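PDB 4ECF: ABC-type phosphate transport system, periplasmic component from Lactobacillus brevis, which probably serves as the solute-binding component of a PstSACB-type ABC importer, binding phosphate outside the cell membrane and delivering it to the transporter. Local coordinates for residues A[110-113]-A[114-117]; A[94-97]-A[98-102]; A[177-180]-A[181-184]; A[135-139]-A[140-144]; A[152-155]-A[156-160]. One frame throughout, in Å; residues are numbered along the deposited sequence.

Contact 1: A[110-113]-A[114-117]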
loop_
_atom_site.group_PDB
_atom_site.type_symbol
_atom_site.label_atom_id
_atom_site.label_comp_id
_atom_site.label_asym_id
_atom_site.label_seq_id
_atom_site.Cartn_x
_atom_site.Cartn_y
_atom_site.Cartn_z
ATOM N N THR A 110 -11.859 -21.974 8.712
ATOM C CA THR A 110 -12.749 -20.990 9.364
ATOM C C THR A 110 -12.474 -20.768 10.865
ATOM O O THR A 110 -13.104 -19.933 11.477
ATOM C CB THR A 110 -14.230 -21.405 9.211
ATOM O OG1 THR A 110 -14.417 -22.677 9.811
ATOM C CG2 THR A 110 -14.644 -21.432 7.713
ATOM N N ASN A 111 -11.564 -21.543 11.447
ATOM C CA ASN A 111 -11.175 -21.425 12.844
ATOM C C ASN A 111 -9.633 -21.432 12.954
ATOM O O ASN A 111 -8.932 -22.227 12.304
ATOM C CB ASN A 111 -11.817 -22.573 13.621
ATOM C CG ASN A 111 -11.673 -22.414 15.113
ATOM O OD1 ASN A 111 -10.561 -22.438 15.631
ATOM N ND2 ASN A 111 -12.823 -22.321 15.838
ATOM N N TRP A 112 -9.076 -20.541 13.772
ATOM C CA TRP A 112 -7.644 -20.466 13.938
ATOM C C TRP A 112 -7.003 -21.744 14.475
ATOM O O TRP A 112 -5.826 -22.014 14.242
ATOM C CB TRP A 112 -7.297 -19.298 14.862
ATOM C CG TRP A 112 -7.507 -17.979 14.195
ATOM C CD1 TRP A 112 -8.538 -17.078 14.389
ATOM C CD2 TRP A 112 -6.669 -17.407 13.164
ATOM N NE1 TRP A 112 -8.408 -16.002 13.569
ATOM C CE2 TRP A 112 -7.291 -16.131 12.801
ATOM C CE3 TRP A 112 -5.515 -17.799 12.528
ATOM C CZ2 TRP A 112 -6.761 -15.320 11.824
ATOM C CZ3 TRP A 112 -4.964 -16.952 11.556
ATOM C CH2 TRP A 112 -5.585 -15.748 11.220
ATOM N N LYS A 113 -7.768 -22.593 15.151
ATOM C CA LYS A 113 -7.189 -23.821 15.649
ATOM C C LYS A 113 -6.685 -24.726 14.514
ATOM O O LYS A 113 -5.812 -25.557 14.726
ATOM C CB LYS A 113 -8.222 -24.594 16.493
ATOM C CG LYS A 113 -7.633 -25.846 17.160
ATOM C CD LYS A 113 -8.655 -26.551 18.035
ATOM C CE LYS A 113 -8.085 -27.815 18.677
ATOM N NZ LYS A 113 -9.112 -28.539 19.485
ATOM N N GLU A 114 -7.255 -24.556 13.324
ATOM C CA GLU A 114 -6.899 -25.344 12.161
ATOM C C GLU A 114 -5.474 -25.042 11.691
ATOM O O GLU A 114 -4.894 -25.832 10.937
ATOM C CB GLU A 114 -7.869 -25.075 11.009
ATOM C CG GLU A 114 -9.303 -25.493 11.328
ATOM C CD GLU A 114 -10.256 -25.209 10.182
ATOM O OE1 GLU A 114 -10.118 -25.894 9.150
ATOM O OE2 GLU A 114 -11.141 -24.308 10.292
ATOM N N VAL A 115 -4.915 -23.931 12.141
ATOM C CA VAL A 115 -3.580 -23.544 11.743
ATOM C C VAL A 115 -2.685 -23.380 12.983
ATOM O O VAL A 115 -1.667 -22.727 12.933
ATOM C CB VAL A 115 -3.555 -22.279 10.855
ATOM C CG1 VAL A 115 -4.225 -22.515 9.527
ATOM C CG2 VAL A 115 -4.194 -21.065 11.548
ATOM N N GLY A 116 -3.070 -24.028 14.081
ATOM C CA GLY A 116 -2.259 -24.076 15.309
ATOM C C GLY A 116 -2.523 -22.955 16.294
ATOM O O GLY A 116 -1.763 -22.773 17.247
ATOM N N GLY A 117 -3.568 -22.166 16.052
ATOM C CA GLY A 117 -3.901 -21.041 16.910
ATOM C C GLY A 117 -4.983 -21.386 17.917
ATOM O O GLY A 117 -5.246 -22.552 18.171
#
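The carboxylate of Glu114 folds back onto the chain that precedes it, and its OE2 gathers two successive backbone amides: Thr110 N lies 2.9 Å from Glu114 OE2, and Asn111 N lies 3.0 Å from the same oxygen. Both donors approach from one face of the carboxylate. Thr110 N stands 35° out of its plane, whereas Asn111 N arrives on the anti side and closer to the plane. Glu114 can reach this far because its chain runs straight beyond CG (chi2 180°), and CG sits beside the backbone N, where CB and CG pass over Asn111 O. The backbone answers in the other direction, with Glu114 N donating to Asn111 O at 3.0 Å, and the two residues therefore grip each other through side chain and main chain alike. Asn111 OD1 in turn accepts from Lys113 N at 2.8 Å, in the carbonyl plane; this bond to the amide two residues on is an Asx turn at the start of the short 3-10 segment. Trp112 O closes the far end by taking Val115 N and Gly117 N from opposite faces of its carbonyl. Gly116, with phi of 90°, adopts a backbone conformation that suits glycine. On the inner side, Val115 CG2 packs obliquely against the indole at Trp112 CE3, 3.7 Å away. The indole NE1 bonds to Gly168 O, and Asn111 ND2 reaches Asp119. This surface turn lies between helix 98-105 and strand 123-127, with Trp112 packed on Ile104 of that helix and Val115 on Gln100.

Contact 2: A[94-97]-A[98-102]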
loop_
_atom_site.group_PDB
_atom_site.type_symbol
_atom_site.label_atom_id
_atom_site.label_comp_id
_atom_site.label_asym_id
_atom_site.label_seq_id
_atom_site.Cartn_x
_atom_site.Cartn_y
_atom_site.Cartn_z
ATOM N N LYS A 94 1.598 -16.502 14.599
ATOM C CA LYS A 94 2.496 -15.474 14.110
ATOM C C LYS A 94 3.007 -15.735 12.695
ATOM O O LYS A 94 3.726 -14.904 12.131
ATOM C CB LYS A 94 3.684 -15.325 15.079
ATOM C CG LYS A 94 3.259 -14.757 16.428
ATOM C CD LYS A 94 4.416 -14.241 17.254
ATOM C CE LYS A 94 3.920 -13.876 18.651
ATOM N NZ LYS A 94 4.521 -12.602 19.132
ATOM N N ASN A 95 2.608 -16.867 12.117
ATOM C CA ASN A 95 3.071 -17.306 10.815
ATOM C C ASN A 95 1.973 -18.118 10.159
ATOM O O ASN A 95 1.214 -18.790 10.857
ATOM C CB ASN A 95 4.309 -18.199 10.910
ATOM C CG ASN A 95 4.794 -18.680 9.547
ATOM O OD1 ASN A 95 5.362 -17.902 8.758
ATOM N ND2 ASN A 95 4.489 -19.978 9.229
ATOM N N LEU A 96 1.889 -17.999 8.835
ATOM C CA LEU A 96 1.081 -18.913 7.986
ATOM C C LEU A 96 1.874 -19.305 6.758
ATOM O O LEU A 96 2.716 -18.528 6.292
ATOM C CB LEU A 96 -0.220 -18.232 7.524
ATOM C CG LEU A 96 -1.246 -17.898 8.600
ATOM C CD1 LEU A 96 -2.337 -17.004 7.981
ATOM C CD2 LEU A 96 -1.880 -19.085 9.291
ATOM N N SER A 97 1.640 -20.512 6.231
ATOM C CA SER A 97 2.159 -20.817 4.895
ATOM C C SER A 97 1.274 -20.110 3.855
ATOM O O SER A 97 0.147 -19.694 4.181
ATOM C CB SER A 97 2.116 -22.300 4.577
ATOM O OG SER A 97 0.775 -22.777 4.543
ATOM N N THR A 98 1.743 -20.025 2.610
ATOM C CA THR A 98 0.902 -19.504 1.526
ATOM C C THR A 98 -0.425 -20.303 1.426
ATOM O O THR A 98 -1.497 -19.702 1.302
ATOM C CB THR A 98 1.651 -19.515 0.196
ATOM O OG1 THR A 98 2.688 -18.534 0.230
ATOM C CG2 THR A 98 0.718 -19.231 -1.005
ATOM N N ASN A 99 -0.344 -21.622 1.478
ATOM C CA ASN A 99 -1.543 -22.439 1.325
ATOM C C ASN A 99 -2.540 -22.157 2.448
ATOM O O ASN A 99 -3.748 -22.069 2.192
ATOM C CB ASN A 99 -1.185 -23.931 1.272
ATOM C CG ASN A 99 -2.384 -24.815 0.986
ATOM O OD1 ASN A 99 -2.793 -25.607 1.837
ATOM N ND2 ASN A 99 -2.947 -24.683 -0.219
ATOM N N GLN A 100 -2.056 -22.024 3.692
ATOM C CA GLN A 100 -2.935 -21.665 4.801
ATOM C C GLN A 100 -3.565 -20.291 4.609
ATOM O O GLN A 100 -4.744 -20.134 4.864
ATOM C CB GLN A 100 -2.220 -21.704 6.158
ATOM C CG GLN A 100 -1.767 -23.091 6.598
ATOM C CD GLN A 100 -0.839 -23.064 7.782
ATOM O OE1 GLN A 100 0.061 -22.206 7.881
ATOM N NE2 GLN A 100 -0.974 -24.090 8.660
ATOM N N LEU A 101 -2.762 -19.304 4.175
ATOM C CA LEU A 101 -3.277 -17.962 3.950
ATOM C C LEU A 101 -4.399 -17.963 2.899
ATOM O O LEU A 101 -5.456 -17.314 3.077
ATOM C CB LEU A 101 -2.132 -17.042 3.546
ATOM C CG LEU A 101 -2.535 -15.575 3.354
ATOM C CD1 LEU A 101 -2.846 -14.844 4.670
ATOM C CD2 LEU A 101 -1.431 -14.823 2.629
ATOM N N ILE A 102 -4.202 -18.716 1.823
ATOM C CA ILE A 102 -5.183 -18.783 0.740
ATOM C C ILE A 102 -6.453 -19.433 1.269
ATOM O O ILE A 102 -7.548 -18.945 1.066
ATOM C CB ILE A 102 -4.649 -19.547 -0.454
ATOM C CG1 ILE A 102 -3.613 -18.711 -1.199
ATOM C CG2 ILE A 102 -5.774 -19.918 -1.425
ATOM C CD1 ILE A 102 -2.746 -19.472 -2.185
#
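Ser97 and Gln100 face each other across the first turn of helix 98-105, each side chain turned back to the other's backbone. Ser97 OG, set between its own N and carbonyl carbon (chi1 64°), points into the helix start and accepts from Gln100 N at 3.1 Å. The Gln100 side chain reaches back to Ser97: extended beyond CG, it carries OE1 to Ser97 N at 2.8 Å, in a nearly straight bond (170° at the hydrogen) with the donor tilted only 16° from the amide plane. This reciprocal pair is a capping box, with Ser97 as N-cap. The serine OG also makes a long, weak bond to the same OE1, and Gln100 CG packs against OG at 3.3 Å. Leu101 N completes the turn on Ser97 O at 2.9 Å.

Beside this polar face lies an apolar one. Leu96, the last residue of strand 95-96, directs its side chain at the helix: CD2 approaches Gln100 OE1 and CB, while CD1 meets Leu101 CD1 at 4.0 Å, the two leucines crossing at about a right angle. Both also pack on Leu187 of the adjoining strand 183-187.

Two amides of the first helical turn are thus served by side chains, Gln100 N by Ser97 OG and Thr98 N by Asn188 OD1. Ser97 N, just before the helix, is taken by Gln100 OE1, which should limit rotation of the Gln100 amide.

Contact 3: A[177-180]-A[181-184]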
loop_
_atom_site.group_PDB
_atom_site.type_symbol
_atom_site.label_atom_id
_atom_site.label_comp_id
_atom_site.label_asym_id
_atom_site.label_seq_id
_atom_site.Cartn_x
_atom_site.Cartn_y
_atom_site.Cartn_z
ATOM N N TYR A 177 1.740 1.034 8.590
ATOM C CA TYR A 177 0.619 1.037 9.483
ATOM C C TYR A 177 0.774 0.033 10.607
ATOM O O TYR A 177 0.024 0.068 11.565
ATOM C CB TYR A 177 -0.692 0.760 8.723
ATOM C CG TYR A 177 -1.235 1.949 7.931
ATOM C CD1 TYR A 177 -0.729 2.287 6.667
ATOM C CD2 TYR A 177 -2.226 2.772 8.477
ATOM C CE1 TYR A 177 -1.186 3.391 5.980
ATOM C CE2 TYR A 177 -2.705 3.871 7.782
ATOM C CZ TYR A 177 -2.179 4.205 6.538
ATOM O OH TYR A 177 -2.736 5.281 5.873
ATOM N N VAL A 178 1.716 -0.906 10.492
ATOM C CA VAL A 178 1.860 -1.889 11.546
ATOM C C VAL A 178 2.340 -1.199 12.834
ATOM O O VAL A 178 3.290 -0.424 12.777
ATOM C CB VAL A 178 2.841 -3.034 11.145
ATOM C CG1 VAL A 178 3.056 -3.967 12.328
ATOM C CG2 VAL A 178 2.310 -3.790 9.913
ATOM N N ASN A 179 1.649 -1.463 13.935
ATOM C CA ASN A 179 2.011 -0.975 15.271
ATOM C C ASN A 179 1.630 -1.999 16.344
ATOM O O ASN A 179 1.149 -3.095 16.019
ATOM C CB ASN A 179 1.402 0.432 15.541
ATOM C CG ASN A 179 -0.127 0.435 15.725
ATOM O OD1 ASN A 179 -0.742 -0.572 16.037
ATOM N ND2 ASN A 179 -0.733 1.611 15.560
ATOM N N LYS A 180 1.824 -1.630 17.613
ATOM C CA LYS A 180 1.640 -2.524 18.756
ATOM C C LYS A 180 0.215 -3.023 18.967
ATOM O O LYS A 180 0.005 -3.975 19.728
ATOM C CB LYS A 180 2.090 -1.828 20.056
ATOM C CG LYS A 180 3.590 -1.617 20.187
ATOM C CD LYS A 180 3.963 -1.038 21.553
ATOM C CE LYS A 180 3.557 0.423 21.700
ATOM N NZ LYS A 180 4.296 1.313 20.760
ATOM N N THR A 181 -0.768 -2.401 18.314
ATOM C CA THR A 181 -2.160 -2.829 18.477
ATOM C C THR A 181 -2.514 -4.084 17.654
ATOM O O THR A 181 -3.540 -4.702 17.900
ATOM C CB THR A 181 -3.152 -1.705 18.112
ATOM O OG1 THR A 181 -3.038 -1.414 16.722
ATOM C CG2 THR A 181 -2.868 -0.414 18.930
ATOM N N VAL A 182 -1.664 -4.421 16.685
ATOM C CA VAL A 182 -1.875 -5.595 15.821
ATOM C C VAL A 182 -0.587 -6.419 15.660
ATOM O O VAL A 182 0.499 -5.963 16.041
ATOM C CB VAL A 182 -2.418 -5.179 14.433
ATOM C CG1 VAL A 182 -3.772 -4.475 14.572
ATOM C CG2 VAL A 182 -1.420 -4.285 13.700
ATOM N N GLN A 183 -0.727 -7.621 15.096
ATOM C CA GLN A 183 0.383 -8.535 14.887
ATOM C C GLN A 183 0.556 -8.795 13.400
ATOM O O GLN A 183 -0.353 -9.327 12.772
ATOM C CB GLN A 183 0.141 -9.844 15.661
ATOM C CG GLN A 183 1.047 -11.022 15.280
ATOM C CD GLN A 183 2.421 -10.900 15.896
ATOM O OE1 GLN A 183 2.552 -10.997 17.109
ATOM N NE2 GLN A 183 3.464 -10.703 15.063
ATOM N N ALA A 184 1.699 -8.409 12.827
ATOM C CA ALA A 184 2.063 -8.782 11.449
ATOM C C ALA A 184 2.428 -10.243 11.413
ATOM O O ALA A 184 3.150 -10.739 12.275
ATOM C CB ALA A 184 3.258 -7.966 10.913
#
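The chain reverses through a type I beta turn from Asn179 to Val182, closed by Val182 N donating to Asn179 O at 3.2 Å, and the runs on its two sides point 131° apart. Within this turn the side chain of Asn179 reaches forward over Thr181. Its OD1 accepts two bonds from that one residue: Thr181 OG1 donates at a short 2.5 Å to Asn179 OD1, lying in the carbonyl plane and on a lone pair, while Thr181 N donates at 2.9 Å to the same oxygen from well above the plane (38° out of it). Acceptance of the amide two residues ahead gives Asn179 the form of an Asx turn laid over the beta turn. Asn179 CG (chi1 70°) and Thr181 OG1 both sit between their own backbone N and carbonyl carbon, and this brings OD1 and OG1 together. The two side chains run obliquely to one another, with Thr181 CB and CG2 also resting near OD1.

Carbon contacts flank the turn. Val182 CG2 leans over Asn179 O at 3.7 Å, and farther from the bend Val178 CG1 makes an apolar contact with Ala184 CB at 4.2 Å, joining the incoming side of the turn to strand 183-187. Val182 packs in addition on Val163 of helix 156-165, while Val178 and Ala184 both lie on Thr84 of strand 73-87. Lys180 O, on the outer side of the bend, takes a bond from Lys89 NZ.

With one oxygen shared between a hydroxyl and an amide of the same residue, the two bonds should restrict rotation of the Asn179 carboxamide and couple the conformations of Asn179 and Thr181 at this surface corner.

Contact 4: A[135-139]-A[140-144]. With EDO (1,2-ethanediol), chain L.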
loop_
_atom_site.group_PDB
_atom_site.type_symbol
_atom_site.label_atom_id
_atom_site.label_comp_id
_atom_site.label_asym_id
_atom_site.label_seq_id
_atom_site.Cartn_x
_atom_site.Cartn_y
_atom_site.Cartn_z
ATOM N N ALA A 135 -5.455 -5.307 -4.272
ATOM C CA ALA A 135 -5.004 -5.876 -5.537
ATOM C C ALA A 135 -3.654 -6.554 -5.406
ATOM O O ALA A 135 -3.424 -7.639 -5.922
ATOM C CB ALA A 135 -4.995 -4.808 -6.624
ATOM N N THR A 136 -2.746 -5.891 -4.689
ATOM C CA THR A 136 -1.374 -6.397 -4.530
ATOM C C THR A 136 -1.376 -7.649 -3.687
ATOM O O THR A 136 -0.692 -8.639 -3.997
ATOM C CB THR A 136 -0.454 -5.294 -3.930
ATOM O OG1 THR A 136 -0.456 -4.172 -4.822
ATOM C CG2 THR A 136 0.961 -5.820 -3.836
ATOM N N PHE A 137 -2.230 -7.652 -2.667
ATOM C CA PHE A 137 -2.310 -8.765 -1.729
ATOM C C PHE A 137 -2.889 -10.005 -2.441
ATOM O O PHE A 137 -2.336 -11.119 -2.345
ATOM C CB PHE A 137 -3.133 -8.379 -0.494
ATOM C CG PHE A 137 -3.220 -9.480 0.540
ATOM C CD1 PHE A 137 -2.122 -9.788 1.322
ATOM C CD2 PHE A 137 -4.403 -10.212 0.729
ATOM C CE1 PHE A 137 -2.190 -10.775 2.305
ATOM C CE2 PHE A 137 -4.461 -11.221 1.695
ATOM C CZ PHE A 137 -3.367 -11.489 2.483
ATOM N N GLU A 138 -3.934 -9.796 -3.234
ATOM C CA GLU A 138 -4.534 -10.936 -3.982
ATOM C C GLU A 138 -3.551 -11.529 -4.989
ATOM O O GLU A 138 -3.413 -12.753 -5.089
ATOM C CB GLU A 138 -5.899 -10.527 -4.605
ATOM C CG GLU A 138 -6.936 -10.203 -3.497
ATOM C CD GLU A 138 -8.409 -10.086 -3.910
ATOM O OE1 GLU A 138 -8.680 -9.801 -5.087
ATOM O OE2 GLU A 138 -9.300 -10.220 -3.028
ATOM N N GLN A 139 -2.842 -10.652 -5.722
ATOM C CA GLN A 139 -1.939 -11.117 -6.733
ATOM C C GLN A 139 -0.696 -11.821 -6.131
ATOM O O GLN A 139 -0.330 -12.903 -6.570
ATOM C CB GLN A 139 -1.534 -9.977 -7.655
ATOM C CG GLN A 139 -0.513 -10.390 -8.705
ATOM C CD GLN A 139 -0.391 -9.372 -9.837
ATOM O OE1 GLN A 139 -0.867 -8.227 -9.728
ATOM N NE2 GLN A 139 0.234 -9.793 -10.939
ATOM N N PHE A 140 -0.030 -11.176 -5.164
ATOM C CA PHE A 140 1.266 -11.649 -4.702
ATOM C C PHE A 140 1.266 -12.397 -3.377
ATOM O O PHE A 140 2.250 -13.092 -3.045
ATOM C CB PHE A 140 2.254 -10.461 -4.677
ATOM C CG PHE A 140 2.463 -9.837 -6.026
ATOM C CD1 PHE A 140 3.212 -10.499 -6.979
ATOM C CD2 PHE A 140 1.907 -8.611 -6.349
ATOM C CE1 PHE A 140 3.375 -9.968 -8.240
ATOM C CE2 PHE A 140 2.059 -8.067 -7.617
ATOM C CZ PHE A 140 2.795 -8.748 -8.559
ATOM N N GLY A 141 0.174 -12.269 -2.631
ATOM C CA GLY A 141 -0.104 -13.015 -1.396
ATOM C C GLY A 141 -0.976 -14.261 -1.563
ATOM O O GLY A 141 -0.660 -15.333 -1.032
ATOM N N LEU A 142 -2.034 -14.095 -2.343
ATOM C CA LEU A 142 -3.061 -15.143 -2.542
ATOM C C LEU A 142 -2.990 -15.878 -3.902
ATOM O O LEU A 142 -3.945 -16.589 -4.263
ATOM C CB LEU A 142 -4.458 -14.577 -2.292
ATOM C CG LEU A 142 -4.738 -13.857 -0.964
ATOM C CD1 LEU A 142 -6.222 -13.438 -0.903
ATOM C CD2 LEU A 142 -4.449 -14.729 0.230
ATOM N N ALA A 143 -1.914 -15.714 -4.665
ATOM C CA ALA A 143 -1.782 -16.404 -5.969
ATOM C C ALA A 143 -3.028 -16.217 -6.861
ATOM O O ALA A 143 -3.517 -17.143 -7.510
ATOM C CB ALA A 143 -1.428 -17.881 -5.800
ATOM N N ASN A 144 -3.533 -14.981 -6.863
ATOM C CA ASN A 144 -4.706 -14.575 -7.631
ATOM C C ASN A 144 -6.046 -15.202 -7.208
ATOM O O ASN A 144 -7.021 -15.073 -7.930
ATOM C CB ASN A 144 -4.465 -14.737 -9.145
ATOM C CG ASN A 144 -3.317 -13.889 -9.643
ATOM O OD1 ASN A 144 -2.365 -14.394 -10.241
ATOM N ND2 ASN A 144 -3.406 -12.609 -9.407
HETATM C C1 EDO L . 1.490 -16.321 -3.618
HETATM O O1 EDO L . 0.917 -15.367 -4.551
HETATM C C2 EDO L . 2.543 -17.205 -4.296
HETATM O O2 EDO L . 2.097 -18.560 -4.498
HETATM O O HOH W 1 0.044 -13.138 -11.647
#
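Helix 132-140 ends here, and the chain leaves it as the backbone bonds widen from a four-residue to five- and six-residue spans. Phe140 N still makes the regular helical bond to Thr136 O at 2.9 Å, but Phe137 O is shared by Gly141 N, 2.8 Å away, and by Leu142 N at 3.0 Å from it, the latter in the carbonyl plane. One residue on, Glu138 O receives Asn144 N at 2.9 Å.

On the outer side, Gln139 lies alongside the Phe140 ring, both pointing the same way. Gln139 CG stands 3.6 Å from the Phe140 ring centroid in a CH-pi contact, and the amide stacks on the ring with planes 10° apart. Gln139 gets there with CG anti to its N (chi1 177°) and a straight chain beyond. Arg252 adds a cation-pi contact to Phe140. A water joins Asn144 OD1 to Gln139 NE2, the latter bond weak.

Inside, Leu142 CG meets Phe137 CE2 obliquely at 3.8 Å, and Phe137 stacks on Tyr172. Ala143 and Asn144 both have positive phi, so the chain takes a left-handed turn just past the helix. Together with the five- and six-residue bonds, this is a C-terminal exit from a helix.

Contact 5: A[152-155]-A[156-160]. With ACT (acetate ion), chain C.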
loop_
_atom_site.group_PDB
_atom_site.type_symbol
_atom_site.label_atom_id
_atom_site.label_comp_id
_atom_site.label_asym_id
_atom_site.label_seq_id
_atom_site.Cartn_x
_atom_site.Cartn_y
_atom_site.Cartn_z
ATOM N N GLU A 152 -16.004 -5.127 4.958
ATOM C CA GLU A 152 -15.054 -4.230 4.249
ATOM C C GLU A 152 -14.883 -2.892 4.951
ATOM O O GLU A 152 -15.806 -2.374 5.599
ATOM C CB GLU A 152 -15.445 -4.000 2.781
ATOM C CG GLU A 152 -15.188 -5.234 1.924
ATOM C CD GLU A 152 -15.709 -5.190 0.495
ATOM O OE1 GLU A 152 -16.342 -4.196 0.057
ATOM O OE2 GLU A 152 -15.479 -6.214 -0.204
ATOM N N GLN A 153 -13.686 -2.332 4.808
ATOM C CA GLN A 153 -13.329 -1.062 5.440
ATOM C C GLN A 153 -12.764 -0.182 4.342
ATOM O O GLN A 153 -12.300 -0.706 3.339
ATOM C CB GLN A 153 -12.321 -1.280 6.560
ATOM C CG GLN A 153 -12.765 -2.234 7.656
ATOM C CD GLN A 153 -14.024 -1.810 8.382
ATOM O OE1 GLN A 153 -14.856 -2.651 8.705
ATOM N NE2 GLN A 153 -14.159 -0.524 8.672
ATOM N N ASP A 154 -12.811 1.147 4.511
ATOM C CA ASP A 154 -12.531 2.050 3.399
ATOM C C ASP A 154 -11.094 2.522 3.377
ATOM O O ASP A 154 -10.721 3.203 2.435
ATOM C CB ASP A 154 -13.463 3.283 3.420
ATOM C CG ASP A 154 -14.900 2.967 3.007
ATOM O OD1 ASP A 154 -15.172 1.880 2.435
ATOM O OD2 ASP A 154 -15.767 3.837 3.256
ATOM N N SER A 155 -10.278 2.177 4.379
ATOM C CA SER A 155 -8.883 2.653 4.385
ATOM C C SER A 155 -7.972 1.702 5.140
ATOM O O SER A 155 -8.429 0.921 5.966
ATOM C CB SER A 155 -8.776 4.037 5.080
ATOM O OG SER A 155 -9.106 3.950 6.450
ATOM N N SER A 156 -6.667 1.909 4.949
ATOM C CA SER A 156 -5.643 1.219 5.725
ATOM C C SER A 156 -5.829 1.429 7.234
ATOM O O SER A 156 -5.745 0.502 8.019
ATOM C CB SER A 156 -4.251 1.746 5.317
ATOM O OG SER A 156 -3.948 1.510 3.958
ATOM N N GLY A 157 -6.067 2.678 7.652
ATOM C CA GLY A 157 -6.222 2.992 9.062
ATOM C C GLY A 157 -7.420 2.325 9.713
ATOM O O GLY A 157 -7.301 1.846 10.835
HETATM N N MSE A 158 -8.534 2.246 8.991
HETATM C CA MSE A 158 -9.731 1.572 9.514
HETATM C C MSE A 158 -9.556 0.041 9.581
HETATM O O MSE A 158 -10.030 -0.576 10.521
HETATM C CB MSE A 158 -10.966 1.986 8.734
HETATM C CG MSE A 158 -11.291 3.457 8.933
HETATM SE SE MSE A 158 -12.820 4.037 7.876
HETATM C CE MSE A 158 -12.111 4.182 6.100
ATOM N N VAL A 159 -8.879 -0.562 8.599
ATOM C CA VAL A 159 -8.543 -1.986 8.649
ATOM C C VAL A 159 -7.712 -2.236 9.927
ATOM O O VAL A 159 -8.011 -3.122 10.723
ATOM C CB VAL A 159 -7.781 -2.443 7.374
ATOM C CG1 VAL A 159 -6.935 -3.667 7.703
ATOM C CG2 VAL A 159 -8.761 -2.733 6.208
ATOM N N ARG A 160 -6.663 -1.427 10.156
ATOM C CA ARG A 160 -5.852 -1.614 11.359
ATOM C C ARG A 160 -6.694 -1.525 12.673
ATOM O O ARG A 160 -6.566 -2.373 13.550
ATOM C CB ARG A 160 -4.683 -0.636 11.371
ATOM C CG ARG A 160 -3.899 -0.688 12.675
ATOM C CD ARG A 160 -2.813 0.357 12.667
ATOM N NE ARG A 160 -3.306 1.731 12.542
ATOM C CZ ARG A 160 -2.550 2.782 12.249
ATOM N NH1 ARG A 160 -1.250 2.657 12.025
ATOM N NH2 ARG A 160 -3.099 3.994 12.177
HETATM C C ACT C . 0.266 5.474 9.987
HETATM O O ACT C . 0.450 4.736 10.979
HETATM O OXT ACT C . 0.992 5.360 8.981
HETATM C CH3 ACT C . -0.843 6.491 10.022
#
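Ser155 and selenomethionine Met158 share most of the buried surface, with Gln153 beside them. Ser155 OG accepts from Met158 N at 3.1 Å; with chi1 at 65°, the hydroxyl oxygen lies between the serine's own N and carbonyl carbon, turned to the amide three residues ahead. The Met158 side chain then passes over that oxygen, its CG 3.3 Å from Ser155 OG. Beyond CG the chain bends at chi3, but the deposited selenomethionine has two conformers and the placement of its methyl end is doubtful.

Ser155 is thus the N-cap of helix 156-165, at the strand-to-helix connection that follows strand 151-153, and its carbonyl O receives Val159 N at 3.1 Å in an ordinary helical bond. Thr12 touches Ser155 and bonds to Ser156 OG, whose side chain is about 5 Å from a bound phosphate ion.

Gln153 turns inward from the strand and packs CB on Val159 CG2 at 3.9 Å. Bent at chi2 (-60°), its chain brings NE2 beside Met158 CB at 4.1 Å, while OE1 is held by Gln151 NE2. Farther along, Arg160 NH1 donates to O of an acetate (probably from the crystallisation liquor) at 2.9 Å, in the guanidinium plane, and bonds to Tyr177 O.

Contacts 1 and 3 are surface turns in which an acidic or amide side chain collects donors from the chain around it; contacts 2, 4 and 5 are partly buried helix ends. Contacts 2 and 5 both begin a helix after a strand with a serine N-cap, but only contact 2 returns a side-chain bond to make a box, whereas contact 4 finishes a helix by backbone sharing and aromatic packing. Leu101 and Leu142 join contacts 2 and 4, and Val115 packs contact 1 on Leu96 and Gln100 of contact 2. Contacts 3 and 5 meet through Tyr177 and Arg160, while strands 95-96 and 183-187 place contacts 2 and 3 in one sheet.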